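Local coordinates for spike glycoprotein (Bat coronavirus HKU9, PDB 5GYQ) that probably attaches the virion to the host cell membrane by engaging a receptor, the chain here being the putative receptor-binding domain of subunit S1, at residues Q18-R23 and A114-F119; T110-V115 and A139-P144. All coordinates share one frame; numbering follows the deposited sequence.

Interaction 1. Residues Q18-R23 and A114-F119; sequences QPVVWR and AVANRF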
ATOM      1  N   GLN A  18     -10.957   0.350   1.441  1.00 18.63           N
ATOM      2  CA  GLN A  18     -10.883   1.143   2.656  1.00 18.15           C
ATOM      3  C   GLN A  18      -9.691   0.655   3.468  1.00 16.75           C
ATOM      4  O   GLN A  18      -9.374  -0.534   3.447  1.00 13.41           O
ATOM      5  CB  GLN A  18     -12.180   1.026   3.460  1.00 19.14           C
ATOM      6  CG  GLN A  18     -13.432   1.441   2.697  1.00 18.88           C
ATOM      7  CD  GLN A  18     -13.479   2.930   2.400  1.00 24.06           C
ATOM      8  OE1 GLN A  18     -12.749   3.721   2.999  1.00 20.96           O
ATOM      9  NE2 GLN A  18     -14.342   3.320   1.468  1.00 30.57           N
ATOM     10  N   PRO A  19      -9.015   1.570   4.177  1.00 18.95           N
ATOM     11  CA  PRO A  19      -7.809   1.200   4.926  1.00 13.66           C
ATOM     12  C   PRO A  19      -8.064   0.132   5.987  1.00 14.68           C
ATOM     13  O   PRO A  19      -7.154  -0.638   6.298  1.00 14.24           O
ATOM     14  CB  PRO A  19      -7.376   2.520   5.573  1.00 17.59           C
ATOM     15  CG  PRO A  19      -8.578   3.393   5.536  1.00 17.83           C
ATOM     16  CD  PRO A  19      -9.328   3.002   4.306  1.00 17.08           C
ATOM     17  N   VAL A  20      -9.282   0.074   6.522  1.00 14.04           N
ATOM     18  CA  VAL A  20      -9.606  -0.949   7.510  1.00 10.79           C
ATOM     19  C   VAL A  20      -9.516  -2.348   6.881  1.00 10.24           C
ATOM     20  O   VAL A  20      -9.227  -3.325   7.571  1.00 12.99           O
ATOM     21  CB  VAL A  20     -11.008  -0.719   8.137  1.00 13.88           C
ATOM     22  CG1 VAL A  20     -12.117  -0.891   7.105  1.00 12.91           C
ATOM     23  CG2 VAL A  20     -11.224  -1.651   9.320  1.00 15.70           C
ATOM     24  N   VAL A  21      -9.728  -2.441   5.568  1.00 12.50           N
ATOM     25  CA  VAL A  21      -9.572  -3.717   4.865  1.00 10.18           C
ATOM     26  C   VAL A  21      -8.556  -3.633   3.723  1.00 14.76           C
ATOM     27  O   VAL A  21      -8.831  -4.079   2.608  1.00 15.47           O
ATOM     28  CB  VAL A  21     -10.918  -4.228   4.301  1.00 15.32           C
ATOM     29  CG1 VAL A  21     -11.768  -4.797   5.414  1.00 15.93           C
ATOM     30  CG2 VAL A  21     -11.665  -3.115   3.568  1.00 14.25           C
ATOM     31  N   TRP A  22      -7.384  -3.068   4.008  1.00 11.99           N
ATOM     32  CA  TRP A  22      -6.311  -2.949   3.020  1.00 13.27           C
ATOM     33  C   TRP A  22      -5.919  -4.312   2.460  1.00 14.09           C
ATOM     34  O   TRP A  22      -6.026  -5.328   3.153  1.00 13.67           O
ATOM     35  CB  TRP A  22      -5.082  -2.268   3.630  1.00  7.72           C
ATOM     36  CG  TRP A  22      -4.463  -3.001   4.801  1.00 12.61           C
ATOM     37  CD1 TRP A  22      -4.792  -2.865   6.119  1.00 11.22           C
ATOM     38  CD2 TRP A  22      -3.395  -3.961   4.754  1.00 12.60           C
ATOM     39  NE1 TRP A  22      -4.004  -3.683   6.893  1.00 11.82           N
ATOM     40  CE2 TRP A  22      -3.138  -4.366   6.079  1.00 12.89           C
ATOM     41  CE3 TRP A  22      -2.632  -4.515   3.721  1.00 15.05           C
ATOM     42  CZ2 TRP A  22      -2.156  -5.301   6.399  1.00 11.94           C
ATOM     43  CZ3 TRP A  22      -1.655  -5.446   4.042  1.00 12.51           C
ATOM     44  CH2 TRP A  22      -1.427  -5.829   5.370  1.00 11.15           C
ATOM     45  N   ARG A  23      -5.457  -4.340   1.212  1.00 13.27           N
ATOM     46  CA  ARG A  23      -5.157  -5.628   0.582  1.00 19.08           C
ATOM     47  C   ARG A  23      -3.679  -5.825   0.273  1.00 20.27           C
ATOM     48  O   ARG A  23      -2.984  -4.895  -0.111  1.00 16.87           O
ATOM     49  CB  ARG A  23      -5.977  -5.790  -0.699  1.00 20.70           C
ATOM     50  CG  ARG A  23      -7.370  -6.347  -0.456  1.00 30.74           C
ATOM     51  CD  ARG A  23      -8.385  -5.710  -1.386  1.00 44.00           C
ATOM     52  NE  ARG A  23      -9.222  -6.698  -2.060  1.00 59.67           N
ATOM     53  CZ  ARG A  23     -10.366  -6.406  -2.670  1.00 63.59           C
ATOM     54  NH1 ARG A  23     -10.813  -5.156  -2.676  1.00 53.91           N
ATOM     55  NH2 ARG A  23     -11.068  -7.361  -3.265  1.00 59.39           N
ATOM     56  N   ALA A 114     -13.627   4.692   5.402  1.00 14.65           N
ATOM     57  CA  ALA A 114     -13.831   3.779   6.523  1.00 10.06           C
ATOM     58  C   ALA A 114     -12.540   3.538   7.292  1.00 15.69           C
ATOM     59  O   ALA A 114     -11.690   2.752   6.872  1.00 13.45           O
ATOM     60  CB  ALA A 114     -14.409   2.462   6.035  1.00 11.69           C
ATOM     61  N   VAL A 115     -12.407   4.216   8.427  1.00 12.05           N
ATOM     62  CA  VAL A 115     -11.196   4.150   9.230  1.00 11.41           C
ATOM     63  C   VAL A 115     -11.519   3.732  10.659  1.00 12.59           C
ATOM     64  O   VAL A 115     -12.301   4.393  11.336  1.00 12.17           O
ATOM     65  CB  VAL A 115     -10.465   5.507   9.250  1.00 15.37           C
ATOM     66  CG1 VAL A 115      -9.210   5.433  10.109  1.00 13.83           C
ATOM     67  CG2 VAL A 115     -10.123   5.942   7.840  1.00 11.56           C
ATOM     68  N   ALA A 116     -10.921   2.634  11.113  1.00 10.83           N
ATOM     69  CA  ALA A 116     -11.121   2.178  12.485  1.00 10.66           C
ATOM     70  C   ALA A 116     -10.469   3.153  13.452  1.00 15.13           C
ATOM     71  O   ALA A 116      -9.394   3.684  13.172  1.00 15.32           O
ATOM     72  CB  ALA A 116     -10.555   0.779  12.675  1.00  8.75           C
ATOM     73  N   ASN A 117     -11.120   3.402  14.584  1.00 13.77           N
ATOM     74  CA  ASN A 117     -10.572   4.329  15.567  1.00 16.71           C
ATOM     75  C   ASN A 117     -10.527   3.723  16.969  1.00 14.90           C
ATOM     76  O   ASN A 117     -10.485   4.438  17.967  1.00 15.17           O
ATOM     77  CB  ASN A 117     -11.369   5.639  15.568  1.00 19.94           C
ATOM     78  CG  ASN A 117     -12.712   5.513  16.257  1.00 22.41           C
ATOM     79  OD1 ASN A 117     -13.374   4.477  16.182  1.00 33.89           O
ATOM     80  ND2 ASN A 117     -13.119   6.576  16.943  1.00 48.43           N
ATOM     81  N   ARG A 118     -10.526   2.395  17.023  1.00  9.88           N
ATOM     82  CA  ARG A 118     -10.383   1.659  18.275  1.00 17.76           C
ATOM     83  C   ARG A 118      -9.856   0.259  17.975  1.00 12.84           C
ATOM     84  O   ARG A 118      -9.854  -0.166  16.815  1.00 13.71           O
ATOM     85  CB  ARG A 118     -11.718   1.588  19.027  1.00 18.82           C
ATOM     86  CG  ARG A 118     -12.837   0.947  18.226  1.00 15.86           C
ATOM     87  CD  ARG A 118     -14.207   1.356  18.738  1.00 27.99           C
ATOM     88  NE  ARG A 118     -14.661   0.534  19.853  1.00 33.08           N
ATOM     89  CZ  ARG A 118     -15.794  -0.162  19.856  1.00 28.67           C
ATOM     90  NH1 ARG A 118     -16.600  -0.140  18.803  1.00 30.38           N
ATOM     91  NH2 ARG A 118     -16.123  -0.879  20.919  1.00 25.34           N
ATOM     92  N   PHE A 119      -9.406  -0.437  19.020  1.00 11.45           N
ATOM     93  CA  PHE A 119      -8.834  -1.785  18.923  1.00 10.18           C
ATOM     94  C   PHE A 119      -7.521  -1.780  18.140  1.00 14.47           C
ATOM     95  O   PHE A 119      -7.507  -2.051  16.938  1.00 10.81           O
ATOM     96  CB  PHE A 119      -9.828  -2.766  18.286  1.00 10.04           C
ATOM     97  CG  PHE A 119     -11.139  -2.870  19.020  1.00 13.08           C
ATOM     98  CD1 PHE A 119     -11.175  -3.218  20.363  1.00 17.24           C
ATOM     99  CD2 PHE A 119     -12.336  -2.636  18.364  1.00 14.45           C
ATOM    100  CE1 PHE A 119     -12.377  -3.317  21.038  1.00 15.34           C
ATOM    101  CE2 PHE A 119     -13.545  -2.737  19.036  1.00 14.19           C
ATOM    102  CZ  PHE A 119     -13.563  -3.077  20.373  1.00 18.58           C
TER

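Interaction 2. Residues T110-V115 and A139-P144; sequences TAPYAV and AAHYSP. With NAG (2-acetamido-2-deoxy-beta-D-glucopyranose), chain B.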
ATOM      1  N   THR A 110     -13.920  12.080  -3.488  1.00 37.98           N
ATOM      2  CA  THR A 110     -14.286  12.283  -2.092  1.00 47.25           C
ATOM      3  C   THR A 110     -15.455  11.357  -1.779  1.00 47.96           C
ATOM      4  O   THR A 110     -16.532  11.483  -2.360  1.00 43.97           O
ATOM      5  CB  THR A 110     -14.663  13.745  -1.782  1.00 43.28           C
ATOM      6  OG1 THR A 110     -16.088  13.884  -1.774  1.00 60.57           O
ATOM      7  CG2 THR A 110     -14.055  14.690  -2.806  1.00 40.10           C
ATOM      8  N   ALA A 111     -15.233  10.422  -0.862  1.00 39.99           N
ATOM      9  CA  ALA A 111     -16.171   9.320  -0.669  1.00 33.65           C
ATOM     10  C   ALA A 111     -16.206   8.875   0.790  1.00 30.13           C
ATOM     11  O   ALA A 111     -15.448   9.404   1.611  1.00 26.02           O
ATOM     12  CB  ALA A 111     -15.789   8.154  -1.584  1.00 31.58           C
ATOM     13  N   PRO A 112     -17.105   7.926   1.126  1.00 27.66           N
ATOM     14  CA  PRO A 112     -17.000   7.273   2.431  1.00 26.59           C
ATOM     15  C   PRO A 112     -15.582   6.788   2.708  1.00 18.01           C
ATOM     16  O   PRO A 112     -14.962   6.142   1.864  1.00 19.74           O
ATOM     17  CB  PRO A 112     -17.974   6.102   2.307  1.00 23.66           C
ATOM     18  CG  PRO A 112     -19.046   6.631   1.422  1.00 31.88           C
ATOM     19  CD  PRO A 112     -18.370   7.575   0.448  1.00 32.52           C
ATOM     20  N   TYR A 113     -15.082   7.126   3.889  1.00 19.33           N
ATOM     21  CA  TYR A 113     -13.713   6.833   4.272  1.00 17.96           C
ATOM     22  C   TYR A 113     -13.755   6.007   5.547  1.00 17.36           C
ATOM     23  O   TYR A 113     -13.931   6.547   6.641  1.00 17.26           O
ATOM     24  CB  TYR A 113     -12.937   8.140   4.458  1.00 20.68           C
ATOM     25  CG  TYR A 113     -11.451   8.010   4.720  1.00 15.65           C
ATOM     26  CD1 TYR A 113     -10.671   7.093   4.025  1.00 17.47           C
ATOM     27  CD2 TYR A 113     -10.824   8.841   5.637  1.00 15.30           C
ATOM     28  CE1 TYR A 113      -9.306   6.992   4.262  1.00 14.41           C
ATOM     29  CE2 TYR A 113      -9.468   8.751   5.875  1.00 11.95           C
ATOM     30  CZ  TYR A 113      -8.713   7.825   5.189  1.00 11.41           C
ATOM     31  OH  TYR A 113      -7.362   7.740   5.434  1.00 12.52           O
ATOM     32  N   ALA A 114     -13.627   4.692   5.402  1.00 14.65           N
ATOM     33  CA  ALA A 114     -13.831   3.779   6.523  1.00 10.06           C
ATOM     34  C   ALA A 114     -12.540   3.538   7.292  1.00 15.69           C
ATOM     35  O   ALA A 114     -11.690   2.752   6.872  1.00 13.45           O
ATOM     36  CB  ALA A 114     -14.409   2.462   6.035  1.00 11.69           C
ATOM     37  N   VAL A 115     -12.407   4.216   8.427  1.00 12.05           N
ATOM     38  CA  VAL A 115     -11.196   4.150   9.230  1.00 11.41           C
ATOM     39  C   VAL A 115     -11.519   3.732  10.659  1.00 12.59           C
ATOM     40  O   VAL A 115     -12.301   4.393  11.336  1.00 12.17           O
ATOM     41  CB  VAL A 115     -10.465   5.507   9.250  1.00 15.37           C
ATOM     42  CG1 VAL A 115      -9.210   5.433  10.109  1.00 13.83           C
ATOM     43  CG2 VAL A 115     -10.123   5.942   7.840  1.00 11.56           C
ATOM     44  N   ALA A 139     -20.228   2.606   9.698  1.00 16.25           N
ATOM     45  CA  ALA A 139     -20.093   3.923  10.307  1.00 15.99           C
ATOM     46  C   ALA A 139     -19.582   4.947   9.302  1.00 24.47           C
ATOM     47  O   ALA A 139     -19.902   6.128   9.409  1.00 22.03           O
ATOM     48  CB  ALA A 139     -19.170   3.864  11.514  1.00 18.77           C
ATOM     49  N   ALA A 140     -18.790   4.494   8.332  1.00 21.04           N
ATOM     50  CA  ALA A 140     -18.310   5.389   7.275  1.00 20.48           C
ATOM     51  C   ALA A 140     -19.448   6.123   6.547  1.00 34.27           C
ATOM     52  O   ALA A 140     -19.259   7.235   6.050  1.00 24.61           O
ATOM     53  CB  ALA A 140     -17.467   4.610   6.270  1.00 19.55           C
ATOM     54  N   HIS A 141     -20.623   5.502   6.484  1.00 41.16           N
ATOM     55  CA  HIS A 141     -21.779   6.090   5.806  1.00 40.40           C
ATOM     56  C   HIS A 141     -22.361   7.286   6.553  1.00 42.91           C
ATOM     57  O   HIS A 141     -23.045   8.118   5.962  1.00 50.78           O
ATOM     58  CB  HIS A 141     -22.878   5.042   5.615  1.00 46.41           C
ATOM     59  CG  HIS A 141     -22.488   3.909   4.714  1.00 50.77           C
ATOM     60  ND1 HIS A 141     -21.558   4.042   3.709  1.00 53.67           N
ATOM     61  CD2 HIS A 141     -22.912   2.623   4.673  1.00 55.59           C
ATOM     62  CE1 HIS A 141     -21.421   2.882   3.083  1.00 60.03           C
ATOM     63  NE2 HIS A 141     -22.230   2.008   3.649  1.00 63.09           N
ATOM     64  N   TYR A 142     -22.096   7.365   7.853  1.00 42.46           N
ATOM     65  CA  TYR A 142     -22.735   8.361   8.703  1.00 38.77           C
ATOM     66  C   TYR A 142     -21.709   9.299   9.323  1.00 37.12           C
ATOM     67  O   TYR A 142     -21.923   9.868  10.395  1.00 47.25           O
ATOM     68  CB  TYR A 142     -23.562   7.667   9.787  1.00 35.00           C
ATOM     69  CG  TYR A 142     -24.516   6.639   9.222  1.00 37.11           C
ATOM     70  CD1 TYR A 142     -24.183   5.291   9.198  1.00 37.43           C
ATOM     71  CD2 TYR A 142     -25.741   7.020   8.693  1.00 48.58           C
ATOM     72  CE1 TYR A 142     -25.049   4.350   8.673  1.00 38.81           C
ATOM     73  CE2 TYR A 142     -26.613   6.089   8.167  1.00 42.67           C
ATOM     74  CZ  TYR A 142     -26.265   4.756   8.159  1.00 45.97           C
ATOM     75  OH  TYR A 142     -27.136   3.830   7.632  1.00 42.26           O
ATOM     76  N   SER A 143     -20.587   9.447   8.630  1.00 28.47           N
ATOM     77  CA  SER A 143     -19.525  10.354   9.037  1.00 34.94           C
ATOM     78  C   SER A 143     -19.077  11.134   7.803  1.00 27.66           C
ATOM     79  O   SER A 143     -19.366  10.711   6.682  1.00 27.97           O
ATOM     80  CB  SER A 143     -18.363   9.578   9.664  1.00 31.29           C
ATOM     81  OG  SER A 143     -17.805   8.666   8.738  1.00 43.11           O
ATOM     82  N   PRO A 144     -18.396  12.279   7.995  1.00 29.72           N
ATOM     83  CA  PRO A 144     -17.962  13.083   6.846  1.00 26.59           C
ATOM     84  C   PRO A 144     -17.206  12.268   5.807  1.00 32.25           C
ATOM     85  O   PRO A 144     -16.370  11.436   6.165  1.00 27.43           O
ATOM     86  CB  PRO A 144     -17.039  14.130   7.476  1.00 30.10           C
ATOM     87  CG  PRO A 144     -17.520  14.267   8.866  1.00 31.53           C
ATOM     88  CD  PRO A 144     -18.039  12.918   9.277  1.00 30.37           C
TER
HETATM   89  C1  NAG B   1      -9.124  12.383   7.270  1.00 14.48           C
HETATM   90  C2  NAG B   1      -9.498  13.815   7.576  1.00 25.09           C
HETATM   91  C3  NAG B   1      -9.438  14.053   9.078  1.00 27.48           C
HETATM   92  C4  NAG B   1     -10.318  13.041   9.808  1.00 19.22           C
HETATM   93  C5  NAG B   1     -10.052  11.609   9.330  1.00 18.36           C
HETATM   94  C6  NAG B   1     -11.091  10.631   9.826  1.00 19.28           C
HETATM   95  C7  NAG B   1      -9.053  15.424   5.780  1.00 26.32           C
HETATM   96  C8  NAG B   1      -8.052  16.354   5.164  1.00 23.01           C
HETATM   97  N2  NAG B   1      -8.644  14.754   6.866  1.00 24.07           N
HETATM   98  O3  NAG B   1      -9.880  15.380   9.333  1.00 24.26           O
HETATM   99  O4  NAG B   1     -10.024  13.039  11.203  1.00 27.74           O
HETATM  100  O5  NAG B   1     -10.052  11.514   7.895  1.00 18.06           O
HETATM  101  O6  NAG B   1     -10.784   9.299   9.437  1.00 20.38           O
HETATM  102  O7  NAG B   1     -10.182  15.280   5.319  1.00 21.89           O
HETATM  103  O   HOH W   1     -16.864   8.679   5.789  1.00 19.02           O

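Interaction 1. Residues Q18-R23 and A114-F119
In the S1 receptor-binding domain, Gln18, Pro19 and Val20, on the loop that leads from helix 10-14 into strand 23-27, pack against Ala114, Val115 and Ala116 at the start of the long connection between strand 100-111 and helix 130-139. A single hydrogen bond joins the segments, from backbone to side chain: Ala114 N donates to Gln18 OE1 at 2.7 Å, with an N-H...O angle of 172°. The bond is nearly straight at the hydrogen, yet the donor sits above the amide plane of Gln18, 62° out of it. The glutamine chain bends at chi2 (-68°), turning CD back toward CA. Its aliphatic part also touches the alanine, Gln18 CG lying 3.6 Å from Ala114 CB. At the other end of the amide, Gln18 NE2 has a partner of its own just before Ala114 in the chain, and the two together fix the rotation of the group.

Next along the chain, the proline ring approaches the backbone: Pro19 CG is 3.4 Å from Ala114 O. The same ring atom meets Val115 CG2 at 3.8 Å, the two side chains crossing at about a right angle. Val20 splits its branches between two alanines, CG1 to Ala114 CB at 4.2 Å and CG2 to Ala116 CB at 4.2 Å, both looser contacts. Together the segments bury 234 Å².

Phe87 of helix 86-90 also packs on Pro19, Asn91 OD1 accepts from Ala116 N, and Phe132 and Val136 of helix 130-139 lie against Ala116. The geometry is that of loop-to-loop packing beyond the ends of the core strands, where the connection between 100-111 and 146-157 leaves the sheet, consistent with the core and external subdomains of betacoronavirus receptor-binding domains.

Interaction 2. Residues T110-V115 and A139-P144
Ala140 CB packs against Ala114 CA and Ala114 CB, both at 3.7 Å, and against the carbonyl carbon of Tyr113. Pro112 CB stands further from the same methyl, 4.3 Å from Ala140 CB. His141, whose CB is directed away, brings its imidazole back: Pro112 CG stands at the ring edge, 4.3 Å from His141 ND1.

A water bridges the two segments. It accepts from Tyr113 N at 3.0 Å and donates toward two carbonyls, with Ala140 O at 2.8 Å and Pro144 O at 2.8 Å, although the sharing of its protons is not fixed because further acceptors are near. Ser143 OG also bonds to it, in a direction left undecided.

Tyr113 turns its ring from this junction to the glycan, CG being anti to the backbone N (chi1 -174°). Val115 CG2 lies over the ring centre, 3.4 Å above its plane, while the sugar O5 of the N-acetylglucosamine lies at the edge, 3.5 Å from Tyr113 CE2. Outside the segments, the phenol OH is hydrogen-bonded to His75 ND1 and Asn72 N.

Ala111 pairs by backbone bonds with Ser146, and Pro112 touches Phe145. The contact sits where the loop after helix 130-139 and before strand 146-157 faces the end of strand 100-111.

Ala114 and Val115 belong to both contacts, whose centres are 11 Å apart: interaction 1 meets them from residues 18-20, interaction 2 meets Ala114 from Ala140. The two are further tied through the amide of Gln18. Its nitrogen, Gln18 NE2, lies 2.9 Å from Pro112 O, a probable hydrogen bond. Its oxygen, Gln18 OE1, packs 3.5 Å from Tyr113 CA. Pro19 CG also comes within 3.9 Å of Tyr113 CE1, carrying the packing of interaction 1 to the ring that borders the glycan. Tyr113 and Val115 are both members of the six-residue glycan pocket; Val115 CG2 is 3.8 Å from the sugar O6, placing interaction 1 also next to the carbohydrate.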